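Local coordinates for enterobactin synthetase component F-related protein (Vibrio cholerae serotype O1, PDB 4OXI), which probably activates glycine with ATP as an adenylation-domain ligase, in a pathway that modifies lipopolysaccharide and gives resistance to antimicrobial peptides, at residues Ala68-Gln73 with Cys282-Pro287; Leu161-Ile166 with Gln184-His189; His214-Ile219 with Arg231-Tyr236; Val513-Thr518 with Arg543-Glu548. One frame throughout, in Å; residues are numbered along the deposited sequence.

Contact 1: residues Ala68-Gln73 with Cys282-Pro287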
# COMPACT_ATOMS: atom_id res chain seq x y z
N ALA A 68 -1.65 -18.77 -11.78
CA ALA A 68 -1.52 -17.32 -11.62
C ALA A 68 -1.71 -16.86 -10.17
O ALA A 68 -1.12 -15.87 -9.73
CB ALA A 68 -2.50 -16.58 -12.51
N LEU A 69 -2.55 -17.59 -9.44
CA LEU A 69 -2.97 -17.17 -8.11
C LEU A 69 -3.17 -18.38 -7.19
O LEU A 69 -3.85 -19.35 -7.56
CB LEU A 69 -4.29 -16.40 -8.21
CG LEU A 69 -4.86 -15.83 -6.90
CD1 LEU A 69 -4.00 -14.69 -6.38
CD2 LEU A 69 -6.30 -15.34 -7.09
N TRP A 70 -2.59 -18.32 -6.00
CA TRP A 70 -2.95 -19.27 -4.95
C TRP A 70 -3.61 -18.49 -3.81
O TRP A 70 -3.05 -17.49 -3.35
CB TRP A 70 -1.73 -20.02 -4.43
CG TRP A 70 -2.04 -21.02 -3.33
CD1 TRP A 70 -2.28 -22.36 -3.48
CD2 TRP A 70 -2.15 -20.75 -1.92
NE1 TRP A 70 -2.52 -22.94 -2.25
CE2 TRP A 70 -2.45 -21.98 -1.28
CE3 TRP A 70 -2.01 -19.59 -1.13
CZ2 TRP A 70 -2.63 -22.08 0.11
CZ3 TRP A 70 -2.19 -19.69 0.24
CH2 TRP A 70 -2.50 -20.93 0.85
N VAL A 71 -4.79 -18.93 -3.38
CA VAL A 71 -5.49 -18.28 -2.27
C VAL A 71 -6.43 -19.28 -1.55
O VAL A 71 -7.25 -19.95 -2.18
CB VAL A 71 -6.28 -17.01 -2.73
CG1 VAL A 71 -7.34 -17.36 -3.79
CG2 VAL A 71 -6.93 -16.29 -1.54
N LYS A 72 -6.28 -19.37 -0.23
CA LYS A 72 -7.12 -20.29 0.57
C LYS A 72 -7.18 -21.69 -0.03
O LYS A 72 -8.26 -22.17 -0.38
CB LYS A 72 -8.55 -19.75 0.70
CG LYS A 72 -8.66 -18.43 1.47
CD LYS A 72 -10.11 -17.94 1.48
CE LYS A 72 -10.23 -16.60 2.13
NZ LYS A 72 -11.63 -16.12 2.06
N GLN A 73 -6.01 -22.31 -0.19
CA GLN A 73 -5.91 -23.70 -0.61
C GLN A 73 -6.41 -23.98 -2.04
O GLN A 73 -6.55 -25.14 -2.44
CB GLN A 73 -6.62 -24.60 0.41
CG GLN A 73 -6.09 -26.01 0.44
CD GLN A 73 -6.49 -26.74 1.70
OE1 GLN A 73 -5.62 -27.23 2.43
NE2 GLN A 73 -7.79 -26.83 1.95
N CYS A 282 3.35 -16.91 -10.14
CA CYS A 282 2.19 -17.23 -9.31
C CYS A 282 2.20 -16.41 -8.03
O CYS A 282 3.21 -16.36 -7.30
CB CYS A 282 2.11 -18.72 -8.95
SG CYS A 282 0.48 -19.18 -8.19
N LEU A 283 1.07 -15.75 -7.78
CA LEU A 283 0.91 -14.90 -6.60
C LEU A 283 0.33 -15.75 -5.47
O LEU A 283 -0.69 -16.43 -5.66
CB LEU A 283 -0.02 -13.72 -6.92
CG LEU A 283 -0.21 -12.60 -5.89
CD1 LEU A 283 1.09 -11.83 -5.66
CD2 LEU A 283 -1.32 -11.64 -6.32
N TYR A 284 0.97 -15.74 -4.30
CA TYR A 284 0.47 -16.48 -3.16
C TYR A 284 -0.09 -15.53 -2.10
O TYR A 284 0.65 -14.78 -1.47
CB TYR A 284 1.56 -17.38 -2.55
CG TYR A 284 1.82 -18.64 -3.37
CD1 TYR A 284 1.38 -19.88 -2.92
CD2 TYR A 284 2.48 -18.58 -4.60
CE1 TYR A 284 1.60 -21.03 -3.67
CE2 TYR A 284 2.71 -19.73 -5.36
CZ TYR A 284 2.27 -20.95 -4.88
OH TYR A 284 2.48 -22.10 -5.61
N VAL A 285 -1.41 -15.57 -1.91
CA VAL A 285 -2.05 -14.69 -0.93
C VAL A 285 -1.83 -15.19 0.50
O VAL A 285 -2.21 -16.31 0.83
CB VAL A 285 -3.56 -14.59 -1.22
CG1 VAL A 285 -4.26 -13.75 -0.14
CG2 VAL A 285 -3.76 -13.99 -2.61
N VAL A 286 -1.23 -14.35 1.34
CA VAL A 286 -0.99 -14.74 2.73
C VAL A 286 -2.29 -14.65 3.52
O VAL A 286 -2.84 -13.56 3.67
CB VAL A 286 0.06 -13.84 3.40
CG1 VAL A 286 0.21 -14.20 4.88
CG2 VAL A 286 1.40 -13.96 2.67
N PRO A 287 -2.78 -15.79 4.01
CA PRO A 287 -4.02 -15.82 4.81
C PRO A 287 -3.86 -14.93 6.03
O PRO A 287 -2.75 -14.83 6.55
CB PRO A 287 -4.13 -17.29 5.26
CG PRO A 287 -3.24 -18.05 4.32
CD PRO A 287 -2.13 -17.11 3.95
O HOH W 1 -4.86 -17.47 1.23
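Trp70 lays its CB over one face of the Tyr284 ring, 3.8 Å from CB to the ring centroid and 26° off the normal. The two rings are nearly parallel, with planes at 22°, but they are slid apart: the centroids of the Trp70 five-membered ring and the Tyr284 ring are 5.1 Å apart, so overlap is slight and the CB-to-face contact is the closer one. With CG anti to the backbone N (chi1 180°), the indole runs along the strand direction, and its CZ3 reaches the Val285 carbonyl oxygen at the ring edge, 3.4 Å away. On the face opposite Trp70 and Tyr284, Leu69 CD1 meets Val285 CG2 at 3.8 Å, while Val71 and Val285 lie side by side.

The backbones pair in parallel, Leu69 with Leu283 and Trp70 with Tyr284. Three nearly straight hydrogen bonds establish the register: Leu283 N to Ala68 O, Trp70 N to Leu283 O at 2.7 Å, and Val285 N to Trp70 O. Past the last of these, one water accepts from Lys72 N and donates to Val285 O, bridging the strands where direct pairing stops.

These are the two inner strands of a four-stranded mixed sheet, flanked by 74-77 and 257-260. Helix 108-119 covers the Leu69 face through Leu108 and Tyr111, and helix 294-301 packs on the Trp70 face through Phe297 and His301.

Contact 2: residues Leu161-Ile166 with Gln184-His189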
# COMPACT_ATOMS: atom_id res chain seq x y z
N LEU A 161 -24.02 -1.80 5.73
CA LEU A 161 -23.87 -0.68 4.80
C LEU A 161 -25.17 -0.44 4.06
O LEU A 161 -25.62 0.68 3.93
CB LEU A 161 -22.75 -0.94 3.79
CG LEU A 161 -22.53 0.19 2.77
CD1 LEU A 161 -22.15 1.45 3.50
CD2 LEU A 161 -21.46 -0.17 1.72
N LEU A 162 -25.77 -1.51 3.54
CA LEU A 162 -26.96 -1.38 2.71
C LEU A 162 -28.11 -0.82 3.53
O LEU A 162 -28.95 -0.08 3.03
CB LEU A 162 -27.35 -2.72 2.10
CG LEU A 162 -26.33 -3.27 1.10
CD1 LEU A 162 -26.82 -4.56 0.50
CD2 LEU A 162 -26.06 -2.24 0.02
N GLU A 163 -28.13 -1.17 4.81
CA GLU A 163 -29.18 -0.72 5.70
C GLU A 163 -29.23 0.80 5.82
O GLU A 163 -30.32 1.37 5.88
CB GLU A 163 -29.01 -1.36 7.09
CG GLU A 163 -29.97 -0.82 8.14
CD GLU A 163 -31.38 -1.41 8.03
OE1 GLU A 163 -31.67 -2.12 7.03
OE2 GLU A 163 -32.20 -1.16 8.95
N THR A 164 -28.09 1.47 5.84
CA THR A 164 -28.12 2.92 6.06
C THR A 164 -27.90 3.78 4.82
O THR A 164 -28.37 4.92 4.77
CB THR A 164 -27.14 3.37 7.15
OG1 THR A 164 -25.81 3.02 6.76
CG2 THR A 164 -27.48 2.70 8.47
N CYS A 165 -27.16 3.26 3.84
CA CYS A 165 -26.93 4.01 2.60
C CYS A 165 -28.27 4.26 1.87
O CYS A 165 -29.01 3.31 1.58
CB CYS A 165 -25.93 3.27 1.71
SG CYS A 165 -25.42 4.24 0.27
N ILE A 166 -28.59 5.52 1.62
CA ILE A 166 -29.85 5.84 0.94
C ILE A 166 -29.75 5.72 -0.59
O ILE A 166 -30.69 5.26 -1.25
CB ILE A 166 -30.37 7.24 1.29
CG1 ILE A 166 -30.38 7.45 2.81
CG2 ILE A 166 -31.77 7.44 0.72
CD1 ILE A 166 -31.41 6.59 3.52
N GLN A 184 -33.51 -9.66 -1.95
CA GLN A 184 -34.91 -9.55 -1.56
C GLN A 184 -35.06 -8.55 -0.44
O GLN A 184 -36.01 -7.78 -0.40
CB GLN A 184 -35.44 -10.91 -1.08
CG GLN A 184 -35.49 -12.00 -2.16
CD GLN A 184 -36.39 -11.62 -3.32
OE1 GLN A 184 -37.32 -10.82 -3.17
NE2 GLN A 184 -36.13 -12.21 -4.48
N GLN A 185 -34.10 -8.57 0.47
CA GLN A 185 -34.16 -7.66 1.60
C GLN A 185 -33.88 -6.21 1.22
O GLN A 185 -34.43 -5.29 1.85
CB GLN A 185 -33.20 -8.13 2.70
CG GLN A 185 -33.19 -7.23 3.93
CD GLN A 185 -32.19 -7.69 4.98
OE1 GLN A 185 -31.49 -8.69 4.79
NE2 GLN A 185 -32.12 -6.96 6.09
N TYR A 186 -33.04 -5.97 0.22
CA TYR A 186 -32.69 -4.58 -0.14
C TYR A 186 -33.00 -4.21 -1.60
O TYR A 186 -32.08 -4.05 -2.41
CB TYR A 186 -31.22 -4.31 0.17
CG TYR A 186 -30.86 -4.46 1.63
CD1 TYR A 186 -31.26 -3.52 2.56
CD2 TYR A 186 -30.12 -5.54 2.07
CE1 TYR A 186 -30.94 -3.65 3.90
CE2 TYR A 186 -29.79 -5.69 3.41
CZ TYR A 186 -30.21 -4.74 4.31
OH TYR A 186 -29.90 -4.87 5.64
N PRO A 187 -34.29 -4.03 -1.93
CA PRO A 187 -34.61 -3.72 -3.32
C PRO A 187 -34.20 -2.30 -3.67
O PRO A 187 -34.18 -1.94 -4.84
CB PRO A 187 -36.14 -3.86 -3.37
CG PRO A 187 -36.58 -3.52 -1.98
CD PRO A 187 -35.48 -4.04 -1.06
N GLN A 188 -33.88 -1.49 -2.66
CA GLN A 188 -33.40 -0.14 -2.91
C GLN A 188 -31.95 -0.15 -3.42
O GLN A 188 -31.41 0.89 -3.80
CB GLN A 188 -33.56 0.75 -1.67
CG GLN A 188 -32.63 0.42 -0.50
CD GLN A 188 -33.20 -0.67 0.42
OE1 GLN A 188 -33.84 -1.62 -0.04
NE2 GLN A 188 -32.97 -0.53 1.72
N HIS A 189 -31.34 -1.34 -3.41
CA HIS A 189 -30.03 -1.51 -4.00
C HIS A 189 -30.13 -2.56 -5.09
O HIS A 189 -31.15 -3.26 -5.18
CB HIS A 189 -29.01 -1.92 -2.93
CG HIS A 189 -28.86 -0.92 -1.83
ND1 HIS A 189 -28.37 0.36 -2.05
CD2 HIS A 189 -29.15 -0.99 -0.51
CE1 HIS A 189 -28.37 1.02 -0.91
NE2 HIS A 189 -28.83 0.23 0.04
O HOH W 2 -31.08 1.67 2.47
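Leu162 reaches between two aromatic rings of the other segment and touches both. Its CB sits over the centre of the Tyr186 ring, 3.8 Å from the centroid and only 5° off the normal, and it also approaches His189 CD2. Beyond CG the branches part: a chi2 of -177° turns CD1 to Tyr186 CD2 at 3.8 Å, and CD2 over a face of the His189 imidazole, 3.6 Å from its centroid.

The far faces are lined from within the second segment, by Gln185 CG on Tyr186 and Gln188 CG on His189, so each ring is sandwiched between aliphatic groups. His189 NE2 donates to Leu162 O over 3.0 Å; the donor lies in the carbonyl plane, on a lone pair, and the oxygen is close to the imidazole plane. The N-H···O angle of 149° is somewhat bent. His189 ND1 is hydrogen-bonded to Leu169 N, and together the two bonds fix the rotation of the ring. A water gives its hydrogens to Leu162 O and Cys165 O and accepts from Gln188 NE2. The Tyr186 hydroxyl bonds to Ser159 OG.

The arrangement joins the C-terminal end of helix 155-164 to a type I turn, Tyr186 to His189, that links helix 180-185 to 190-193, an edge strand of the five-stranded parallel sheet, as in alpha/beta folds, where helices and strands alternate.

Contact 3: residues His214-Ile219 with Arg231-Tyr236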
# COMPACT_ATOMS: atom_id res chain seq x y z
N HIS A 214 -3.70 8.53 -18.39
CA HIS A 214 -3.87 9.47 -17.29
C HIS A 214 -5.10 9.23 -16.44
O HIS A 214 -5.27 9.87 -15.41
CB HIS A 214 -3.81 10.91 -17.80
CG HIS A 214 -2.48 11.27 -18.36
ND1 HIS A 214 -1.31 11.09 -17.65
CD2 HIS A 214 -2.12 11.73 -19.58
CE1 HIS A 214 -0.28 11.45 -18.40
NE2 HIS A 214 -0.75 11.84 -19.58
N GLU A 215 -5.93 8.29 -16.86
CA GLU A 215 -7.03 7.81 -16.02
C GLU A 215 -6.46 7.17 -14.74
O GLU A 215 -5.33 6.68 -14.73
CB GLU A 215 -7.87 6.79 -16.81
CG GLU A 215 -9.04 6.21 -16.05
CD GLU A 215 -10.04 7.26 -15.62
OE1 GLU A 215 -10.91 7.61 -16.46
OE2 GLU A 215 -9.96 7.74 -14.45
N TYR A 216 -7.22 7.19 -13.66
CA TYR A 216 -6.76 6.60 -12.41
C TYR A 216 -6.88 5.08 -12.43
O TYR A 216 -7.93 4.53 -12.81
CB TYR A 216 -7.59 7.14 -11.26
CG TYR A 216 -7.52 8.65 -11.08
CD1 TYR A 216 -6.33 9.34 -11.26
CD2 TYR A 216 -8.65 9.37 -10.70
CE1 TYR A 216 -6.26 10.73 -11.08
CE2 TYR A 216 -8.59 10.75 -10.52
CZ TYR A 216 -7.40 11.42 -10.71
OH TYR A 216 -7.34 12.77 -10.51
N ALA A 217 -5.81 4.39 -12.01
CA ALA A 217 -5.83 2.93 -11.91
C ALA A 217 -6.37 2.49 -10.55
O ALA A 217 -7.11 1.49 -10.45
CB ALA A 217 -4.43 2.35 -12.15
N TYR A 218 -6.00 3.22 -9.50
CA TYR A 218 -6.54 2.93 -8.17
C TYR A 218 -6.51 4.16 -7.30
O TYR A 218 -5.75 5.09 -7.55
CB TYR A 218 -5.76 1.79 -7.48
CG TYR A 218 -4.28 2.04 -7.26
CD1 TYR A 218 -3.81 2.62 -6.08
CD2 TYR A 218 -3.34 1.68 -8.22
CE1 TYR A 218 -2.45 2.84 -5.88
CE2 TYR A 218 -1.98 1.90 -8.03
CZ TYR A 218 -1.55 2.48 -6.86
OH TYR A 218 -0.20 2.70 -6.67
N ILE A 219 -7.34 4.17 -6.26
CA ILE A 219 -7.32 5.28 -5.31
C ILE A 219 -7.10 4.77 -3.90
O ILE A 219 -7.88 3.96 -3.39
CB ILE A 219 -8.64 6.07 -5.34
CG1 ILE A 219 -8.92 6.57 -6.77
CG2 ILE A 219 -8.61 7.19 -4.32
CD1 ILE A 219 -10.35 7.09 -6.97
N ARG A 231 -6.89 11.42 0.13
CA ARG A 231 -6.97 10.40 -0.90
C ARG A 231 -5.99 10.63 -2.04
O ARG A 231 -5.74 11.76 -2.46
CB ARG A 231 -8.40 10.24 -1.39
CG ARG A 231 -9.08 9.12 -0.62
CD ARG A 231 -10.55 9.23 -0.65
NE ARG A 231 -11.00 10.32 0.20
CZ ARG A 231 -11.64 10.14 1.35
NH1 ARG A 231 -11.88 8.90 1.79
NH2 ARG A 231 -12.02 11.20 2.05
N ILE A 232 -5.43 9.53 -2.51
CA ILE A 232 -4.35 9.58 -3.47
C ILE A 232 -4.73 8.72 -4.66
O ILE A 232 -4.83 7.49 -4.55
CB ILE A 232 -3.08 9.03 -2.83
CG1 ILE A 232 -2.64 9.94 -1.67
CG2 ILE A 232 -1.97 8.90 -3.85
CD1 ILE A 232 -1.60 9.30 -0.78
N ALA A 233 -4.97 9.37 -5.79
CA ALA A 233 -5.36 8.68 -7.00
C ALA A 233 -4.12 8.49 -7.87
O ALA A 233 -3.49 9.47 -8.26
CB ALA A 233 -6.43 9.47 -7.73
N VAL A 234 -3.79 7.24 -8.17
CA VAL A 234 -2.59 6.88 -8.91
C VAL A 234 -2.99 6.52 -10.34
O VAL A 234 -3.87 5.68 -10.56
CB VAL A 234 -1.89 5.68 -8.24
CG1 VAL A 234 -0.73 5.17 -9.09
CG2 VAL A 234 -1.40 6.07 -6.85
N SER A 235 -2.36 7.15 -11.32
CA SER A 235 -2.77 6.98 -12.73
C SER A 235 -2.17 5.72 -13.32
O SER A 235 -1.27 5.13 -12.74
CB SER A 235 -2.29 8.16 -13.56
OG SER A 235 -0.88 8.09 -13.66
N TYR A 236 -2.67 5.32 -14.49
CA TYR A 236 -2.04 4.21 -15.20
C TYR A 236 -0.59 4.51 -15.54
O TYR A 236 0.26 3.62 -15.39
CB TYR A 236 -2.85 3.79 -16.44
CG TYR A 236 -4.03 2.93 -16.06
CD1 TYR A 236 -3.89 1.55 -15.93
CD2 TYR A 236 -5.27 3.49 -15.79
CE1 TYR A 236 -4.96 0.75 -15.57
CE2 TYR A 236 -6.35 2.70 -15.43
CZ TYR A 236 -6.18 1.32 -15.33
OH TYR A 236 -7.24 0.52 -14.96
O HOH W 3 -0.10 10.52 -14.57
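The segments pair antiparallel as a beta hairpin with a classic beta bulge: Ala217 and Tyr218 both face Val234, whose O accepts a bond from Ala217 N (2.7 Å) and a weak one from Tyr218 N (3.4 Å), while Val234 N returns a bond to Tyr218 O. The turn between the strands carries a glycine-, serine- and threonine-rich sequence, consistent with the phosphate-binding loop of adenylating enzymes.

Three tyrosines each set a ring face against an aliphatic group. Ala233 CB stands over the centre of the Tyr216 ring, 3.4 Å from its centroid and 5° off the normal. Ala217 CB does the same to the Tyr236 ring, at 3.6 Å from the centroid and 4° off the normal. Over the Tyr218 ring, Val234 CB is displaced toward the rim, 3.8 Å from the centroid. The less common first torsion of Tyr218 (chi1 60°) swings the ring out over the partner strand, onto Val234. On the face opposite Tyr218 and Val234, Ala233 CB, which already meets Tyr216, is also met by Ile219 CG1.

At the start of helix 236-249, Tyr236 N donates to Glu215 O (3.0 Å), and Ser235 occupies the N-cap position.

Val234 O, shared by two N-H groups, thus marks a one-residue register shift; aliphatic CH-pi contacts chiefly hold the buried core, while Tyr236 OH and Arg231 tie it to Met122 O and Glu138.

Contact 4: residues Val513-Thr518 with Arg543-Glu548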
# COMPACT_ATOMS: atom_id res chain seq x y z
N VAL A 513 0.18 4.84 22.98
CA VAL A 513 -0.45 5.07 24.27
C VAL A 513 -0.87 6.53 24.38
O VAL A 513 -0.29 7.41 23.74
CB VAL A 513 0.45 4.67 25.48
CG1 VAL A 513 0.92 3.23 25.36
CG2 VAL A 513 1.63 5.58 25.58
N ALA A 514 -1.90 6.79 25.19
CA ALA A 514 -2.40 8.15 25.33
C ALA A 514 -2.12 8.72 26.73
O ALA A 514 -2.29 8.01 27.73
CB ALA A 514 -3.88 8.20 25.00
N PHE A 515 -1.68 9.97 26.79
CA PHE A 515 -1.60 10.73 28.04
C PHE A 515 -2.62 11.85 28.00
O PHE A 515 -2.67 12.63 27.04
CB PHE A 515 -0.22 11.34 28.23
CG PHE A 515 0.87 10.33 28.45
CD1 PHE A 515 1.25 9.98 29.74
CD2 PHE A 515 1.50 9.73 27.37
CE1 PHE A 515 2.25 9.05 29.95
CE2 PHE A 515 2.51 8.79 27.57
CZ PHE A 515 2.89 8.45 28.87
N VAL A 516 -3.46 11.92 29.03
CA VAL A 516 -4.42 13.02 29.14
C VAL A 516 -4.17 13.74 30.46
O VAL A 516 -3.52 13.21 31.36
CB VAL A 516 -5.86 12.52 29.09
CG1 VAL A 516 -6.10 11.78 27.77
CG2 VAL A 516 -6.15 11.60 30.28
N ASP A 517 -4.65 14.97 30.57
CA ASP A 517 -4.44 15.72 31.80
C ASP A 517 -5.26 15.12 32.95
O ASP A 517 -6.08 14.21 32.75
CB ASP A 517 -4.78 17.19 31.58
CG ASP A 517 -6.22 17.41 31.18
OD1 ASP A 517 -7.12 16.99 31.93
OD2 ASP A 517 -6.45 18.00 30.10
N THR A 518 -5.04 15.64 34.16
CA THR A 518 -5.66 15.11 35.37
C THR A 518 -6.99 15.79 35.70
O THR A 518 -7.60 15.49 36.73
CB THR A 518 -4.71 15.26 36.57
OG1 THR A 518 -4.19 16.60 36.60
CG2 THR A 518 -3.55 14.28 36.48
N ARG A 543 -2.98 1.89 25.99
CA ARG A 543 -2.80 2.27 27.38
C ARG A 543 -3.07 3.76 27.53
O ARG A 543 -2.70 4.56 26.67
CB ARG A 543 -1.39 1.97 27.86
CG ARG A 543 -1.07 0.51 28.02
CD ARG A 543 0.43 0.34 28.22
NE ARG A 543 0.77 -0.98 28.71
CZ ARG A 543 1.10 -1.25 29.97
NH1 ARG A 543 1.14 -0.27 30.87
NH2 ARG A 543 1.40 -2.49 30.33
N TRP A 544 -3.70 4.11 28.65
CA TRP A 544 -4.13 5.48 28.92
C TRP A 544 -3.56 5.93 30.25
O TRP A 544 -3.63 5.20 31.24
CB TRP A 544 -5.65 5.52 28.94
CG TRP A 544 -6.24 5.06 27.67
CD1 TRP A 544 -6.25 3.78 27.18
CD2 TRP A 544 -6.90 5.87 26.68
NE1 TRP A 544 -6.88 3.75 25.96
CE2 TRP A 544 -7.29 5.01 25.63
CE3 TRP A 544 -7.21 7.23 26.59
CZ2 TRP A 544 -7.97 5.48 24.51
CZ3 TRP A 544 -7.88 7.69 25.48
CH2 TRP A 544 -8.25 6.82 24.45
N TYR A 545 -2.99 7.13 30.28
CA TYR A 545 -2.41 7.67 31.51
C TYR A 545 -2.98 9.07 31.78
O TYR A 545 -3.11 9.89 30.86
CB TYR A 545 -0.88 7.72 31.42
CG TYR A 545 -0.23 6.36 31.21
CD1 TYR A 545 0.28 5.64 32.29
CD2 TYR A 545 -0.12 5.80 29.94
CE1 TYR A 545 0.87 4.40 32.11
CE2 TYR A 545 0.47 4.55 29.76
CZ TYR A 545 0.97 3.86 30.85
OH TYR A 545 1.55 2.62 30.69
N ALA A 546 -3.36 9.31 33.03
CA ALA A 546 -3.71 10.65 33.49
C ALA A 546 -2.45 11.21 34.16
O ALA A 546 -1.99 10.68 35.17
CB ALA A 546 -4.87 10.61 34.48
N ILE A 547 -1.89 12.26 33.57
CA ILE A 547 -0.60 12.77 34.02
C ILE A 547 -0.73 14.26 34.31
O ILE A 547 -1.44 14.97 33.59
CB ILE A 547 0.53 12.46 32.99
CG1 ILE A 547 1.92 12.71 33.58
CG2 ILE A 547 0.33 13.25 31.70
CD1 ILE A 547 3.06 12.26 32.68
N GLU A 548 -0.08 14.73 35.37
CA GLU A 548 -0.22 16.12 35.80
C GLU A 548 0.30 17.10 34.76
O GLU A 548 -0.37 18.08 34.44
CB GLU A 548 0.49 16.36 37.15
CG GLU A 548 -0.18 15.64 38.30
CD GLU A 548 0.25 16.13 39.68
OE1 GLU A 548 -0.37 15.70 40.68
OE2 GLU A 548 1.20 16.95 39.78
O HOH W 4 -3.17 17.82 34.20
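One face of the Phe515 ring is approached by Tyr545 CD2, 4.0 Å above its plane and offset toward the rim. The two rings lie alongside each other and point the same way, their planes at 22° and centroids 5.1 Å apart, so they are slid apart with little overlap; the tighter touch is Phe515 CD1 on Tyr545 CB, at 3.5 Å. The edge of the Tyr545 ring meets Ala514 O in its plane, with Val513 CB also near the edge. On the reverse side of the sheet, Ala514 CB lies over one face of the Trp544 six-membered ring, 4.2 Å from its centroid.

The two strands are the ends of a beta-alpha-beta unit: strand 512-516, then helix 524-531, then strand 543-546. The crossover brings the strands parallel, at 17°. Four backbone bonds alternate between them: Ala514 N to Arg543 O, Tyr545 N to Ala514 O, Val516 N to Tyr545 O and Ile547 N to Val516 O. Strand 496-500 lies on the other edge of 512-516, and helix 560-568 covers the Phe515 face through Leu563 and Leu567.

Beside Val513 CG1, the Arg543 CB comes within 3.6 Å; the extended arginine chain then carries NH1 to Tyr545 OH, a 2.9 Å bond tilted 18° from the guanidinium plane. A water accepts from Thr518 N while donating to Glu548 O.

Overall arrangement
Contacts 1 to 3 belong to the AMP-binding enzyme region of the chain, and the chain between the segments of contact 1 includes both contact 2 and contact 3. None of the four touches another. Contacts 2 and 3 come closest, nearest atoms about 13 Å apart, and contacts 1 and 3 about 14 Å, with centres 25 Å apart. Contact 3 lies near the bound glycyl-adenosine-5'-phosphate, the Ile232 side chain about 6 Å from it. Contact 4 follows along the chain, its centre 41 to 44 Å from those of the others, consistent with the separate small C-terminal subdomain of adenylation enzymes.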